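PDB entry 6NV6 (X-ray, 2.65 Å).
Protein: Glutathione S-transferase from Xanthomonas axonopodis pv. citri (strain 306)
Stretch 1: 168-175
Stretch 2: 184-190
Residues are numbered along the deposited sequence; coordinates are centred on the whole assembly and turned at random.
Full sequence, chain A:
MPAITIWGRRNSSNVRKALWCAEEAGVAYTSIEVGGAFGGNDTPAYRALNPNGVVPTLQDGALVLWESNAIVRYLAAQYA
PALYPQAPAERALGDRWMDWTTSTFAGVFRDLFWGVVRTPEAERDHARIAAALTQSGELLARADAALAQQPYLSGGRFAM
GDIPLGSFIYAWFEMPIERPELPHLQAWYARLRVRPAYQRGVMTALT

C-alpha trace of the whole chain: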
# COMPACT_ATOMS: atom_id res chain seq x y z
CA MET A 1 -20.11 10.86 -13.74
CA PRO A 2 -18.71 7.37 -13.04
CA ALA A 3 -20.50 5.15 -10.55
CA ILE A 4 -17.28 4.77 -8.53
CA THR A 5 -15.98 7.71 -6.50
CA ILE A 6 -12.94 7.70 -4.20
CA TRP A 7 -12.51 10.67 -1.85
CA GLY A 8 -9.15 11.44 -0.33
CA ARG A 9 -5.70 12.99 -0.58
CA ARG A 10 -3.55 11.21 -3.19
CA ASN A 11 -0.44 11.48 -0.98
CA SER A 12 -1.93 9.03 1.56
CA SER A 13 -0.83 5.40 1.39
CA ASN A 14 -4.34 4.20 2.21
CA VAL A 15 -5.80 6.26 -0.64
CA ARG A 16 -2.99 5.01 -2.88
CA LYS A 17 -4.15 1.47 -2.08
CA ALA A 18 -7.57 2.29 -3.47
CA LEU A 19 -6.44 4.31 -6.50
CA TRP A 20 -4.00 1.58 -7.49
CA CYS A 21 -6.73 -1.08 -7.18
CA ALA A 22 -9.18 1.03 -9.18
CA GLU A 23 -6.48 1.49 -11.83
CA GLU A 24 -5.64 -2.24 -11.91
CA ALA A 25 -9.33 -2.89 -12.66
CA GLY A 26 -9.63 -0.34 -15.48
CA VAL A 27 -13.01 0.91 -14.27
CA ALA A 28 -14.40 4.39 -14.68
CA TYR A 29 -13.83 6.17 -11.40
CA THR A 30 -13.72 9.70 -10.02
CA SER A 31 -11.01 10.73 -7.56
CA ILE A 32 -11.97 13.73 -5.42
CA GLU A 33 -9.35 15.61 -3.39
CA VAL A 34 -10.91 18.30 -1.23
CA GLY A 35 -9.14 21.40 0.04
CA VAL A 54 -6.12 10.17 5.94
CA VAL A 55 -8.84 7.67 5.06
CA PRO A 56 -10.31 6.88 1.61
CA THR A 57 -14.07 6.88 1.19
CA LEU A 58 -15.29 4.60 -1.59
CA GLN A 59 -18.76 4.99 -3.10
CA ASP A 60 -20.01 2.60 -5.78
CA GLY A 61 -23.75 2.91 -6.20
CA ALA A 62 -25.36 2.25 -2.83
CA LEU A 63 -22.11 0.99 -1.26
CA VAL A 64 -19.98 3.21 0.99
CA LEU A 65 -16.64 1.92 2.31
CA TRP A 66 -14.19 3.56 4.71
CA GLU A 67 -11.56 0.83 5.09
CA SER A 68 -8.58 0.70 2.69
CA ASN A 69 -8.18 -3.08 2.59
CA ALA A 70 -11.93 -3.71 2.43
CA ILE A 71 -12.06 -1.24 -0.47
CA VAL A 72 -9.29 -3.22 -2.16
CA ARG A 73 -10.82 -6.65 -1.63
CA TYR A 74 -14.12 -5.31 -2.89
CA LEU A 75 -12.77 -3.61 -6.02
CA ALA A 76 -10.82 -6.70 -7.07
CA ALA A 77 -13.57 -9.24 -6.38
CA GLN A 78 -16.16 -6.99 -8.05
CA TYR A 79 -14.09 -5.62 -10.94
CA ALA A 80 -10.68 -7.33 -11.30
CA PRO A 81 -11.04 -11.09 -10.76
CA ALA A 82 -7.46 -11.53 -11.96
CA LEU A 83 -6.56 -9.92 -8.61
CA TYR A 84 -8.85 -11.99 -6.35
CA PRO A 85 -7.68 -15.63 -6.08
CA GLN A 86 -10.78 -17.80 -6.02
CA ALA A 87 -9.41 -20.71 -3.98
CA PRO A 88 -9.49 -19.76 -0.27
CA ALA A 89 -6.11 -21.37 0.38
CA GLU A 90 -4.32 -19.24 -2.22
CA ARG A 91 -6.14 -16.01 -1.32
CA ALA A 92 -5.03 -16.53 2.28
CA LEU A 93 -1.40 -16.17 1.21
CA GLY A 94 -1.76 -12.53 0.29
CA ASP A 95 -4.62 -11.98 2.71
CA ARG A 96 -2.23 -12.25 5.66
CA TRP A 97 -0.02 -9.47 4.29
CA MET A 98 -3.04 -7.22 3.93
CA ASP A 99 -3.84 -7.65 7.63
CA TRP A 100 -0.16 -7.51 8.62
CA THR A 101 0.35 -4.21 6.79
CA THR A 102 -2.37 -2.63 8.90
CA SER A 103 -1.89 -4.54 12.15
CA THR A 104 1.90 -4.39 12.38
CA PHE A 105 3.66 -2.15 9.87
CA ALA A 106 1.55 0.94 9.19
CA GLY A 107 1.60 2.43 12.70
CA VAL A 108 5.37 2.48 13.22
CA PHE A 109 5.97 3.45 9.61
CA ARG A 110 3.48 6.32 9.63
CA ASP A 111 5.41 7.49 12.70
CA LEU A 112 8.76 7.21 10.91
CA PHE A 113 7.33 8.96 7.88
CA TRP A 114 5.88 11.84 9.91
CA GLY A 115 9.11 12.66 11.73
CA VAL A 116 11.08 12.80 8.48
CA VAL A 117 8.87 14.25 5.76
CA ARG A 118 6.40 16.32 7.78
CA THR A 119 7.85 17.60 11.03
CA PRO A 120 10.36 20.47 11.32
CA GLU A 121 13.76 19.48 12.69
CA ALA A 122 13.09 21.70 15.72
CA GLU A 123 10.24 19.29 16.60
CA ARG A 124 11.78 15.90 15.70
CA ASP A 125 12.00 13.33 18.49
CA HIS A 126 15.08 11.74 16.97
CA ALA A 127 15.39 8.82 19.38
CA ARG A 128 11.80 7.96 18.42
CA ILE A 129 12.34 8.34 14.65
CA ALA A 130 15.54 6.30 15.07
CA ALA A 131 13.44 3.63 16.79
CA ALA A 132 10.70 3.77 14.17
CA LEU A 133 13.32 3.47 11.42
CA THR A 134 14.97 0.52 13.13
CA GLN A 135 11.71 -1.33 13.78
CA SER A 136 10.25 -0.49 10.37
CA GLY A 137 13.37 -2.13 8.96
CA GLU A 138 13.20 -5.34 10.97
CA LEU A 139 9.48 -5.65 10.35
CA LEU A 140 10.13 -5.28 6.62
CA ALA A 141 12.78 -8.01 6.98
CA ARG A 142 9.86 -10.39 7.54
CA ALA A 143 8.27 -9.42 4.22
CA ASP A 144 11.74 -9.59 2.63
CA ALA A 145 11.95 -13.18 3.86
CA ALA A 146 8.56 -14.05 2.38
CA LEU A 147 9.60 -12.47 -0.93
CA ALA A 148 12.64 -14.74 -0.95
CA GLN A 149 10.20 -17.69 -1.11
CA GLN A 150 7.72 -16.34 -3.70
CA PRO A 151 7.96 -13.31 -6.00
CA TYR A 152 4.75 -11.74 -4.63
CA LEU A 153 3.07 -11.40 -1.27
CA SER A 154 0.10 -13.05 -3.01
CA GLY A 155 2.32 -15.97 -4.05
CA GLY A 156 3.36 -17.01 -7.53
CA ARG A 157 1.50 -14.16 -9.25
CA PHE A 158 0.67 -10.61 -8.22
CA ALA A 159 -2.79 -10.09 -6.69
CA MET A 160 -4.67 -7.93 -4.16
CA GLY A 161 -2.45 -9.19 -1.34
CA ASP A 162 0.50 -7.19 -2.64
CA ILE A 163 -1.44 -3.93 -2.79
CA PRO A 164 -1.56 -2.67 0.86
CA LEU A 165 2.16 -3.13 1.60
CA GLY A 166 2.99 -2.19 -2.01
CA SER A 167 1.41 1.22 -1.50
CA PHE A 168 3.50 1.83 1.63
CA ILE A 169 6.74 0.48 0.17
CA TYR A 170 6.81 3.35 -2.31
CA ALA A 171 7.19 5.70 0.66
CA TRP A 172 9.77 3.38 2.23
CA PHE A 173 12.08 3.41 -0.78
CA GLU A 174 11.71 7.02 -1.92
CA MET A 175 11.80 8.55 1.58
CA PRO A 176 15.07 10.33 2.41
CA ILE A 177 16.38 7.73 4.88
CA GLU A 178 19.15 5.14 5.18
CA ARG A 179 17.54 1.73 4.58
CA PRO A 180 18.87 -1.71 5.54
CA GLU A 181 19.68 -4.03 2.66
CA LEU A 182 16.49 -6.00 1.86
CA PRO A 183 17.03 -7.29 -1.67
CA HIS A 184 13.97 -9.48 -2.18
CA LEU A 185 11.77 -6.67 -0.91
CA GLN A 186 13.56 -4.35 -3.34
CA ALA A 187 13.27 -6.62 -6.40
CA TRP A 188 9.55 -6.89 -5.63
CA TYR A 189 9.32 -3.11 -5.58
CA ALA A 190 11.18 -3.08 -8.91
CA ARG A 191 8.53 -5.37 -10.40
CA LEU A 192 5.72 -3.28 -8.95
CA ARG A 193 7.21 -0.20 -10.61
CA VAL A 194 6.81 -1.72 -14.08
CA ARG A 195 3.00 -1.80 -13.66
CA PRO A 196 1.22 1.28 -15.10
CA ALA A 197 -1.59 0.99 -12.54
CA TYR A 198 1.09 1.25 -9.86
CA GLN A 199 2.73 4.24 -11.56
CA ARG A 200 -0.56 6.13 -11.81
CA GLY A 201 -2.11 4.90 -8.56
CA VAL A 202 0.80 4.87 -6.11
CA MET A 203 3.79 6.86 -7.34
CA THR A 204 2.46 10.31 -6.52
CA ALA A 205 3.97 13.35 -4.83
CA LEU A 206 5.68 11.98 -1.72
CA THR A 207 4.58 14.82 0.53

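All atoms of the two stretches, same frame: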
# COMPACT_ATOMS: atom_id res chain seq x y z
N PHE A 168 2.59 1.24 0.66
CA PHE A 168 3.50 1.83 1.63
C PHE A 168 4.94 1.80 1.14
O PHE A 168 5.69 2.76 1.34
CB PHE A 168 3.42 1.09 2.97
CG PHE A 168 2.24 1.48 3.81
CD1 PHE A 168 2.30 2.56 4.66
CD2 PHE A 168 1.07 0.73 3.78
CE1 PHE A 168 1.21 2.90 5.45
CE2 PHE A 168 -0.02 1.07 4.56
CZ PHE A 168 0.05 2.17 5.40
N ILE A 169 5.33 0.71 0.46
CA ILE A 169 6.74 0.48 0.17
C ILE A 169 7.27 1.49 -0.83
O ILE A 169 8.50 1.66 -0.95
CB ILE A 169 6.98 -0.96 -0.31
CG1 ILE A 169 8.26 -1.49 0.31
CG2 ILE A 169 7.03 -1.03 -1.82
CD1 ILE A 169 8.14 -1.76 1.79
N TYR A 170 6.38 2.18 -1.55
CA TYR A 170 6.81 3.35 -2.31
C TYR A 170 7.39 4.41 -1.38
O TYR A 170 8.49 4.93 -1.61
CB TYR A 170 5.63 3.90 -3.11
CG TYR A 170 5.93 5.23 -3.77
CD1 TYR A 170 6.90 5.32 -4.77
CD2 TYR A 170 5.26 6.39 -3.41
CE1 TYR A 170 7.19 6.51 -5.37
CE2 TYR A 170 5.54 7.59 -4.01
CZ TYR A 170 6.50 7.64 -5.00
OH TYR A 170 6.78 8.83 -5.61
N ALA A 171 6.66 4.74 -0.31
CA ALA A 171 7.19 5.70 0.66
C ALA A 171 8.50 5.21 1.26
O ALA A 171 9.47 5.97 1.36
CB ALA A 171 6.16 5.97 1.75
N TRP A 172 8.56 3.93 1.63
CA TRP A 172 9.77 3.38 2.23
C TRP A 172 11.00 3.62 1.36
O TRP A 172 12.05 4.03 1.86
CB TRP A 172 9.58 1.88 2.47
CG TRP A 172 10.82 1.16 2.93
CD1 TRP A 172 11.62 0.32 2.20
CD2 TRP A 172 11.40 1.22 4.24
NE1 TRP A 172 12.65 -0.15 2.97
CE2 TRP A 172 12.54 0.38 4.23
CE3 TRP A 172 11.06 1.88 5.43
CZ2 TRP A 172 13.34 0.20 5.36
CZ3 TRP A 172 11.86 1.70 6.54
CH2 TRP A 172 12.98 0.86 6.50
N PHE A 173 10.90 3.39 0.06
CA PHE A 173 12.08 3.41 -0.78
C PHE A 173 12.43 4.80 -1.29
O PHE A 173 13.59 5.06 -1.60
CB PHE A 173 11.91 2.45 -1.96
CG PHE A 173 12.22 1.01 -1.63
CD1 PHE A 173 13.51 0.64 -1.27
CD2 PHE A 173 11.23 0.04 -1.64
CE1 PHE A 173 13.81 -0.68 -0.96
CE2 PHE A 173 11.52 -1.28 -1.33
CZ PHE A 173 12.81 -1.64 -0.99
N GLU A 174 11.45 5.70 -1.38
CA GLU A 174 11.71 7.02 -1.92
C GLU A 174 11.82 8.09 -0.85
O GLU A 174 12.21 9.22 -1.16
CB GLU A 174 10.62 7.39 -2.94
CG GLU A 174 10.40 6.28 -3.99
CD GLU A 174 11.67 5.93 -4.79
OE1 GLU A 174 12.50 6.83 -5.00
OE2 GLU A 174 11.82 4.75 -5.21
N MET A 175 11.49 7.76 0.40
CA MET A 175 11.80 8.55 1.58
C MET A 175 13.29 8.86 1.67
O MET A 175 14.13 8.02 1.33
CB MET A 175 11.40 7.82 2.86
CG MET A 175 10.11 8.24 3.45
SD MET A 175 10.03 7.67 5.16
CE MET A 175 10.77 6.06 4.99
N HIS A 184 15.19 -8.90 -1.62
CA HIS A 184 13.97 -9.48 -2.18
C HIS A 184 12.84 -8.47 -2.13
O HIS A 184 12.11 -8.28 -3.11
CB HIS A 184 13.62 -10.78 -1.46
CG HIS A 184 14.77 -11.74 -1.37
ND1 HIS A 184 14.92 -12.80 -2.25
CD2 HIS A 184 15.85 -11.77 -0.55
CE1 HIS A 184 16.03 -13.45 -1.95
NE2 HIS A 184 16.61 -12.84 -0.93
N LEU A 185 12.69 -7.79 -0.99
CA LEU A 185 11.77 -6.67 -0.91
C LEU A 185 11.99 -5.68 -2.04
O LEU A 185 11.03 -5.21 -2.66
CB LEU A 185 11.93 -5.97 0.45
CG LEU A 185 10.91 -4.88 0.74
CD1 LEU A 185 9.54 -5.48 1.10
CD2 LEU A 185 11.44 -3.96 1.83
N GLN A 186 13.25 -5.36 -2.34
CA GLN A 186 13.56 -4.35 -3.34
C GLN A 186 13.24 -4.83 -4.76
O GLN A 186 12.71 -4.07 -5.57
CB GLN A 186 15.03 -3.95 -3.24
CG GLN A 186 15.48 -3.01 -4.34
CD GLN A 186 16.86 -2.47 -4.10
OE1 GLN A 186 17.34 -2.44 -2.96
NE2 GLN A 186 17.54 -2.04 -5.18
N ALA A 187 13.58 -6.08 -5.08
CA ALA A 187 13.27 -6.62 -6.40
C ALA A 187 11.77 -6.68 -6.63
O ALA A 187 11.29 -6.52 -7.76
CB ALA A 187 13.91 -7.99 -6.58
N TRP A 188 11.00 -6.94 -5.56
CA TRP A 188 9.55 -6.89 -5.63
C TRP A 188 9.07 -5.49 -5.94
O TRP A 188 8.20 -5.29 -6.80
CB TRP A 188 8.98 -7.40 -4.30
CG TRP A 188 7.52 -7.16 -3.99
CD1 TRP A 188 6.44 -7.78 -4.56
CD2 TRP A 188 6.98 -6.30 -2.96
NE1 TRP A 188 5.28 -7.35 -3.98
CE2 TRP A 188 5.58 -6.45 -2.99
CE3 TRP A 188 7.56 -5.43 -2.03
CZ2 TRP A 188 4.73 -5.74 -2.12
CZ3 TRP A 188 6.71 -4.73 -1.16
CH2 TRP A 188 5.31 -4.89 -1.22
N TYR A 189 9.65 -4.49 -5.28
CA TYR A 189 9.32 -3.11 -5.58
C TYR A 189 9.69 -2.76 -7.01
O TYR A 189 8.98 -1.99 -7.67
CB TYR A 189 10.03 -2.18 -4.60
CG TYR A 189 9.84 -0.71 -4.89
CD1 TYR A 189 8.57 -0.19 -5.09
CD2 TYR A 189 10.92 0.15 -4.95
CE1 TYR A 189 8.38 1.15 -5.35
CE2 TYR A 189 10.75 1.49 -5.21
CZ TYR A 189 9.48 1.98 -5.41
OH TYR A 189 9.31 3.31 -5.68
N ALA A 190 10.80 -3.31 -7.52
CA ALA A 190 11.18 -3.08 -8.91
C ALA A 190 10.15 -3.65 -9.87
O ALA A 190 9.89 -3.07 -10.92
CB ALA A 190 12.56 -3.68 -9.18

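The two stretches form a steeply crossed helix-helix contact, mainly apolar and aromatic, in which Tyr-189 plugs into the first helix and is tied there by one hydrogen bond. The axes of helices 168-174 and 184-190 approach to 10.9 Å with their N-to-C directions 112° apart, so the contact is local rather than a long shared groove; the CA atoms of Ile-169 and Tyr-189 come within 7.3 Å.

Tyr-189, with chi1 in t, points its CA-to-CB bond toward the first helix and sits as a knob among Ile-169, Tyr-170, Phe-173 and Glu-174. Its ring lies nearly parallel to that of Phe-173 (planes at 7°), but with centroids 4.9 Å apart the rings are slid and barely overlap; the closest atoms, Phe-173 CD2 and Tyr-189 CD2, are 3.3 Å apart. At the phenol end, Tyr-189 OH donates to Glu-174 OE2 at 2.9 Å, giving the polar hydroxyl a charged acceptor beside an otherwise greasy pocket.

Ile-169 extends the apolar packing: its CG2 lies 3.7 Å from Tyr-189 CD1 and 3.8 Å from Trp-188 CZ3, while its CD1 is 4.0 Å from Leu-185 CD2. That same Leu-185 CD2 reaches Phe-173 CZ at 3.9 Å, so one methyl bridges residues a helical turn apart.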